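Flagellin hook IN motif family (Aeromonas hydrophila subsp. hydrophila, PDB 6XI1) forms part of the extending region of a bacterial RTX adhesin, a chain of calcium-bound beta-sandwich repeats that probably carries the adhesive end to its target. Local coordinates at residues G154-T159 with A167-G172; G76-T79 with A85-Y88. All coordinates share one frame; numbering follows the deposited sequence.

Contact 1 of 2, residues G154-T159 with A167-G172; sequences GTLSVT and AKFLAG
L156, V158 and F169 carry this contact, and the contacts between their side chains are apolar; no hydrogen bond runs between 154-159 and 167-172. A chi1 of -69° turns the ring of F169 away from its own carbonyl and out to the strand, where its far end fits between two strand residues. CB of L156 comes obliquely against CZ of F169, 3.5 Å away, the two side chains crossing at about a right angle. V158 runs antiparallel alongside F169, its CG1 3.5 Å from CE2 of F169 and again oblique to the ring. O of S157 sits at the ring's edge, near its plane, 4.2 Å from CZ of F169. A long flat side chain suits the loop position, because it spans the gap to a strand segment that the loop backbone does not pair with, whereas branched L156 and V158 give the strand a shaped apolar surface.

Against the loop backbone, CG1 of V158 also packs 3.6 Å from the backbone N of K168. The small methyl of A167 probably helps the chain come close at the end of the strand, its CB lying 4.0 Å from O of V158.

I133 and I186 also touch F169, while H224 and V226 line L156. An aromatic anchor thus ties an inter-strand loop to the apolar interior of the second bacterial cadherin-like beta-sandwich repeat.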
ATOM      1  N   GLY A 154      14.947 -15.011 -15.449  1.00 15.96           N
ATOM      2  CA  GLY A 154      15.979 -14.542 -16.391  1.00 17.40           C
ATOM      3  C   GLY A 154      16.939 -15.671 -16.672  1.00 18.10           C
ATOM      4  O   GLY A 154      16.829 -16.731 -16.032  1.00 17.16           O
ATOM      5  N   THR A 155      17.860 -15.443 -17.598  1.00 16.77           N
ATOM      6  CA  THR A 155      18.826 -16.444 -18.066  1.00 16.72           C
ATOM      7  C   THR A 155      20.216 -15.812 -18.020  1.00 16.76           C
ATOM      8  O   THR A 155      20.423 -14.766 -18.662  1.00 18.11           O
ATOM      9  CB  THR A 155      18.454 -17.010 -19.438  1.00 19.52           C
ATOM     10  OG1 THR A 155      17.139 -17.562 -19.317  1.00 23.52           O
ATOM     11  CG2 THR A 155      19.383 -18.116 -19.901  1.00 21.47           C
ATOM     12  N   LEU A 156      21.103 -16.452 -17.277  1.00 15.31           N
ATOM     13  CA  LEU A 156      22.556 -16.225 -17.335  1.00 16.37           C
ATOM     14  C   LEU A 156      23.155 -17.226 -18.318  1.00 18.51           C
ATOM     15  O   LEU A 156      22.585 -18.306 -18.535  1.00 18.04           O
ATOM     16  CB  LEU A 156      23.182 -16.413 -15.972  1.00 17.07           C
ATOM     17  CG  LEU A 156      22.787 -15.341 -14.950  1.00 18.05           C
ATOM     18  CD1 LEU A 156      23.379 -15.701 -13.599  1.00 18.99           C
ATOM     19  CD2 LEU A 156      23.323 -13.985 -15.384  1.00 18.41           C
ATOM     20  N   SER A 157      24.284 -16.889 -18.870  1.00 19.82           N
ATOM     21  CA  SER A 157      25.008 -17.866 -19.705  1.00 22.82           C
ATOM     22  C   SER A 157      26.455 -17.820 -19.237  1.00 20.63           C
ATOM     23  O   SER A 157      26.897 -16.817 -18.617  1.00 21.00           O
ATOM     24  CB  SER A 157      24.833 -17.601 -21.183  1.00 29.43           C
ATOM     25  OG  SER A 157      25.445 -16.376 -21.483  1.00 37.45           O
ATOM     26  N   VAL A 158      27.128 -18.927 -19.421  1.00 19.73           N
ATOM     27  CA  VAL A 158      28.513 -19.087 -18.909  1.00 19.02           C
ATOM     28  C   VAL A 158      29.350 -19.742 -20.009  1.00 20.02           C
ATOM     29  O   VAL A 158      28.893 -20.734 -20.573  1.00 20.77           O
ATOM     30  CB  VAL A 158      28.504 -19.876 -17.599  1.00 17.97           C
ATOM     31  CG1 VAL A 158      27.737 -21.192 -17.694  1.00 20.00           C
ATOM     32  CG2 VAL A 158      29.904 -20.061 -17.094  1.00 20.04           C
ATOM     33  N   THR A 159      30.554 -19.218 -20.190  1.00 20.76           N
ATOM     34  CA  THR A 159      31.656 -19.849 -20.935  1.00 23.11           C
ATOM     35  C   THR A 159      32.776 -20.116 -19.946  1.00 21.37           C
ATOM     36  O   THR A 159      32.957 -19.331 -19.026  1.00 22.29           O
ATOM     37  CB  THR A 159      32.054 -18.961 -22.123  1.00 23.51           C
ATOM     38  OG1 THR A 159      32.631 -17.727 -21.699  1.00 25.14           O
ATOM     39  CG2 THR A 159      30.869 -18.653 -23.012  1.00 28.14           C
ATOM     40  N   ALA A 167      31.629 -25.288 -18.031  1.00 18.30           N
ATOM     41  CA  ALA A 167      30.835 -24.179 -18.630  1.00 19.50           C
ATOM     42  C   ALA A 167      29.366 -24.437 -18.292  1.00 20.22           C
ATOM     43  O   ALA A 167      28.547 -24.649 -19.208  1.00 21.78           O
ATOM     44  CB  ALA A 167      31.073 -24.036 -20.138  1.00 21.48           C
ATOM     45  N   LYS A 168      29.055 -24.502 -16.983  1.00 19.12           N
ATOM     46  CA  LYS A 168      27.716 -24.863 -16.493  1.00 21.36           C
ATOM     47  C   LYS A 168      27.588 -24.209 -15.116  1.00 17.36           C
ATOM     48  O   LYS A 168      28.649 -23.958 -14.492  1.00 17.83           O
ATOM     49  CB  LYS A 168      27.558 -26.365 -16.198  1.00 28.06           C
ATOM     50  CG  LYS A 168      27.735 -27.333 -17.349  1.00 37.38           C
ATOM     51  CD  LYS A 168      27.164 -28.703 -17.001  1.00 40.40           C
ATOM     52  CE  LYS A 168      28.185 -29.761 -16.651  1.00 48.02           C
ATOM     53  NZ  LYS A 168      28.383 -30.717 -17.772  1.00 50.92           N
ATOM     54  N   PHE A 169      26.364 -23.935 -14.703  1.00 17.73           N
ATOM     55  CA  PHE A 169      26.114 -23.473 -13.319  1.00 16.46           C
ATOM     56  C   PHE A 169      26.023 -24.701 -12.413  1.00 16.69           C
ATOM     57  O   PHE A 169      25.514 -25.758 -12.866  1.00 18.55           O
ATOM     58  CB  PHE A 169      24.866 -22.603 -13.248  1.00 16.39           C
ATOM     59  CG  PHE A 169      25.060 -21.284 -13.931  1.00 16.62           C
ATOM     60  CD1 PHE A 169      25.678 -20.233 -13.271  1.00 17.90           C
ATOM     61  CD2 PHE A 169      24.787 -21.159 -15.281  1.00 17.05           C
ATOM     62  CE1 PHE A 169      25.872 -19.024 -13.929  1.00 17.33           C
ATOM     63  CE2 PHE A 169      25.007 -19.962 -15.937  1.00 17.85           C
ATOM     64  CZ  PHE A 169      25.565 -18.902 -15.253  1.00 18.95           C
ATOM     65  N   LEU A 170      26.381 -24.520 -11.140  1.00 18.14           N
ATOM     66  CA  LEU A 170      25.948 -25.425 -10.059  1.00 18.98           C
ATOM     67  C   LEU A 170      24.478 -25.143  -9.851  1.00 17.75           C
ATOM     68  O   LEU A 170      24.119 -23.957  -9.511  1.00 18.92           O
ATOM     69  CB  LEU A 170      26.773 -25.182  -8.800  1.00 24.03           C
ATOM     70  CG  LEU A 170      28.259 -25.479  -8.963  1.00 27.99           C
ATOM     71  CD1 LEU A 170      29.027 -25.128  -7.686  1.00 30.36           C
ATOM     72  CD2 LEU A 170      28.474 -26.935  -9.380  1.00 30.02           C
ATOM     73  N   ALA A 171      23.630 -26.135 -10.094  1.00 15.96           N
ATOM     74  CA  ALA A 171      22.178 -25.953  -9.957  1.00 17.42           C
ATOM     75  C   ALA A 171      21.849 -25.821  -8.466  1.00 17.49           C
ATOM     76  O   ALA A 171      22.441 -26.575  -7.649  1.00 19.89           O
ATOM     77  CB  ALA A 171      21.425 -27.081 -10.589  1.00 17.60           C
ATOM     78  N   GLY A 172      20.912 -24.950  -8.114  1.00 17.97           N
ATOM     79  CA  GLY A 172      20.481 -24.823  -6.705  1.00 18.64           C
ATOM     80  C   GLY A 172      20.200 -23.391  -6.330  1.00 18.70           C
ATOM     81  O   GLY A 172      19.930 -22.581  -7.201  1.00 14.50           O
TER

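Contact 2 of 2, residues G76-T79 with A85-Y88; sequences GSLT and AWTY
The rings of Y88 and W86 meet 76-79 obliquely, Y88 at G76 and S77, W86 at L78. Beside the Y88 ring lie O of S77, 3.5 Å from CD1 of Y88, and the CA of G76, 3.5 Å from OH of Y88. Glycine suits this place because a CB on G76 would point at the phenol and collide with its oxygen. The hydroxyl of Y88 is hydrogen-bonded to E106, which also takes the backbone N-H of G76, so one carboxylate oxygen, OE1 of E106, holds both the phenol and the backbone N of G76. The indole of W86 has the backbone N of Y88, two residues on, at its edge and in plane, and CD1 of L78 set 3.7 Å from its CE3. Its NE1 bonds to the carbonyl O of S30, giving the buried indole N-H a partner.

L78 has CG anti to the backbone N (chi1 -179°), which carries its methyls over toward W86; F108, V110 and V120 also touch it. Strands 77-80 and 85-91 form an antiparallel beta hairpin within the first cadherin-like beta-sandwich repeat. L78 and Y88 make a non-hydrogen-bonded pair facing the core, with I122 and I124 touching the tyrosine.

T79 and T87 are the hydrogen-bonded pair. N of T79 donates to O of T87 at 3.0 Å, and N of T87 to O of T79 at 2.9 Å (N-H...O 162°). Their side chains lie side by side on the other face of the sheet, where beta-branched residues with a hydroxyl suit an extended backbone that is partly exposed. The carbonyl O of T79 is also approached by CA of W86 at 3.1 Å, a CA-H...O contact.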
ATOM      1  N   GLY A  76      53.291 -28.592 -28.733  1.00 29.07           N
ATOM      2  CA  GLY A  76      54.606 -27.929 -28.641  1.00 32.06           C
ATOM      3  C   GLY A  76      55.553 -28.477 -29.696  1.00 31.55           C
ATOM      4  O   GLY A  76      55.158 -29.369 -30.489  1.00 27.41           O
ATOM      5  N   SER A  77      56.781 -27.982 -29.700  1.00 31.37           N
ATOM      6  CA  SER A  77      57.841 -28.488 -30.604  1.00 30.47           C
ATOM      7  C   SER A  77      59.141 -28.519 -29.805  1.00 32.20           C
ATOM      8  O   SER A  77      59.255 -27.768 -28.796  1.00 26.87           O
ATOM      9  CB  SER A  77      57.934 -27.655 -31.837  1.00 30.66           C
ATOM     10  OG  SER A  77      58.282 -26.315 -31.515  1.00 34.27           O
ATOM     11  N   LEU A  78      60.053 -29.411 -30.181  1.00 28.81           N
ATOM     12  CA  LEU A  78      61.377 -29.489 -29.530  1.00 28.74           C
ATOM     13  C   LEU A  78      62.465 -29.399 -30.605  1.00 30.77           C
ATOM     14  O   LEU A  78      62.320 -30.076 -31.624  1.00 34.03           O
ATOM     15  CB  LEU A  78      61.422 -30.797 -28.744  1.00 28.57           C
ATOM     16  CG  LEU A  78      62.716 -31.046 -27.981  1.00 27.78           C
ATOM     17  CD1 LEU A  78      62.431 -31.723 -26.670  1.00 27.04           C
ATOM     18  CD2 LEU A  78      63.691 -31.873 -28.822  1.00 26.76           C
ATOM     19  N   THR A  79      63.454 -28.525 -30.418  1.00 31.36           N
ATOM     20  CA  THR A  79      64.680 -28.475 -31.266  1.00 33.52           C
ATOM     21  C   THR A  79      65.874 -28.916 -30.416  1.00 32.81           C
ATOM     22  O   THR A  79      65.844 -28.706 -29.206  1.00 31.21           O
ATOM     23  CB  THR A  79      64.894 -27.095 -31.886  1.00 33.61           C
ATOM     24  OG1 THR A  79      65.254 -26.221 -30.826  1.00 38.25           O
ATOM     25  CG2 THR A  79      63.688 -26.532 -32.594  1.00 37.73           C
ATOM     26  N   ALA A  85      71.748 -29.805 -26.626  1.00 30.88           N
ATOM     27  CA  ALA A  85      70.933 -28.812 -25.895  1.00 31.93           C
ATOM     28  C   ALA A  85      69.573 -28.726 -26.590  1.00 27.89           C
ATOM     29  O   ALA A  85      69.544 -28.173 -27.701  1.00 29.41           O
ATOM     30  CB  ALA A  85      71.597 -27.469 -25.831  1.00 32.18           C
ATOM     31  N   TRP A  86      68.521 -29.229 -25.932  1.00 29.13           N
ATOM     32  CA  TRP A  86      67.126 -29.212 -26.449  1.00 27.70           C
ATOM     33  C   TRP A  86      66.310 -28.116 -25.757  1.00 25.83           C
ATOM     34  O   TRP A  86      66.575 -27.753 -24.587  1.00 24.03           O
ATOM     35  CB  TRP A  86      66.425 -30.583 -26.367  1.00 25.89           C
ATOM     36  CG  TRP A  86      66.301 -31.181 -25.006  1.00 24.62           C
ATOM     37  CD1 TRP A  86      67.064 -32.170 -24.489  1.00 25.05           C
ATOM     38  CD2 TRP A  86      65.296 -30.889 -24.009  1.00 27.91           C
ATOM     39  NE1 TRP A  86      66.664 -32.485 -23.225  1.00 28.24           N
ATOM     40  CE2 TRP A  86      65.566 -31.724 -22.904  1.00 28.21           C
ATOM     41  CE3 TRP A  86      64.198 -30.023 -23.953  1.00 26.57           C
ATOM     42  CZ2 TRP A  86      64.793 -31.705 -21.746  1.00 28.56           C
ATOM     43  CZ3 TRP A  86      63.447 -29.988 -22.798  1.00 23.55           C
ATOM     44  CH2 TRP A  86      63.738 -30.810 -21.716  1.00 25.88           C
ATOM     45  N   THR A  87      65.402 -27.554 -26.544  1.00 27.61           N
ATOM     46  CA  THR A  87      64.451 -26.499 -26.141  1.00 29.15           C
ATOM     47  C   THR A  87      63.063 -26.984 -26.550  1.00 28.78           C
ATOM     48  O   THR A  87      62.865 -27.265 -27.730  1.00 27.18           O
ATOM     49  CB  THR A  87      64.799 -25.160 -26.795  1.00 31.70           C
ATOM     50  OG1 THR A  87      66.167 -24.930 -26.455  1.00 31.86           O
ATOM     51  CG2 THR A  87      63.911 -24.014 -26.346  1.00 31.10           C
ATOM     52  N   TYR A  88      62.152 -27.045 -25.587  1.00 27.96           N
ATOM     53  CA  TYR A  88      60.705 -27.242 -25.855  1.00 28.78           C
ATOM     54  C   TYR A  88      60.015 -25.876 -25.788  1.00 27.78           C
ATOM     55  O   TYR A  88      60.285 -25.106 -24.834  1.00 24.50           O
ATOM     56  CB  TYR A  88      60.109 -28.230 -24.859  1.00 28.31           C
ATOM     57  CG  TYR A  88      58.612 -28.333 -24.956  1.00 28.68           C
ATOM     58  CD1 TYR A  88      58.015 -29.234 -25.832  1.00 28.12           C
ATOM     59  CD2 TYR A  88      57.798 -27.518 -24.190  1.00 29.26           C
ATOM     60  CE1 TYR A  88      56.633 -29.356 -25.904  1.00 31.12           C
ATOM     61  CE2 TYR A  88      56.415 -27.601 -24.291  1.00 29.62           C
ATOM     62  CZ  TYR A  88      55.832 -28.539 -25.127  1.00 29.42           C
ATOM     63  OH  TYR A  88      54.463 -28.653 -25.206  1.00 29.31           O
TER

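In the fold
Contact 2 comes first along the chain, in the first cadherin-like repeat, and contact 1 follows in the second. Their centres are about 41 Å apart and their nearest atoms about 24 Å, without touching. Each repeat has seven strands in the order 1-2-5-4-3-6-7, and the contacts sample different places in this shared plan: contact 2 joins the fourth and fifth strands directly, whereas contact 1 packs the second strand against the loop leading to the third. They are thus independent pieces of internal packing in successive units. Calcium ions bound by residues of both repeats link the two units, consistent with calcium's role in extending such adhesins.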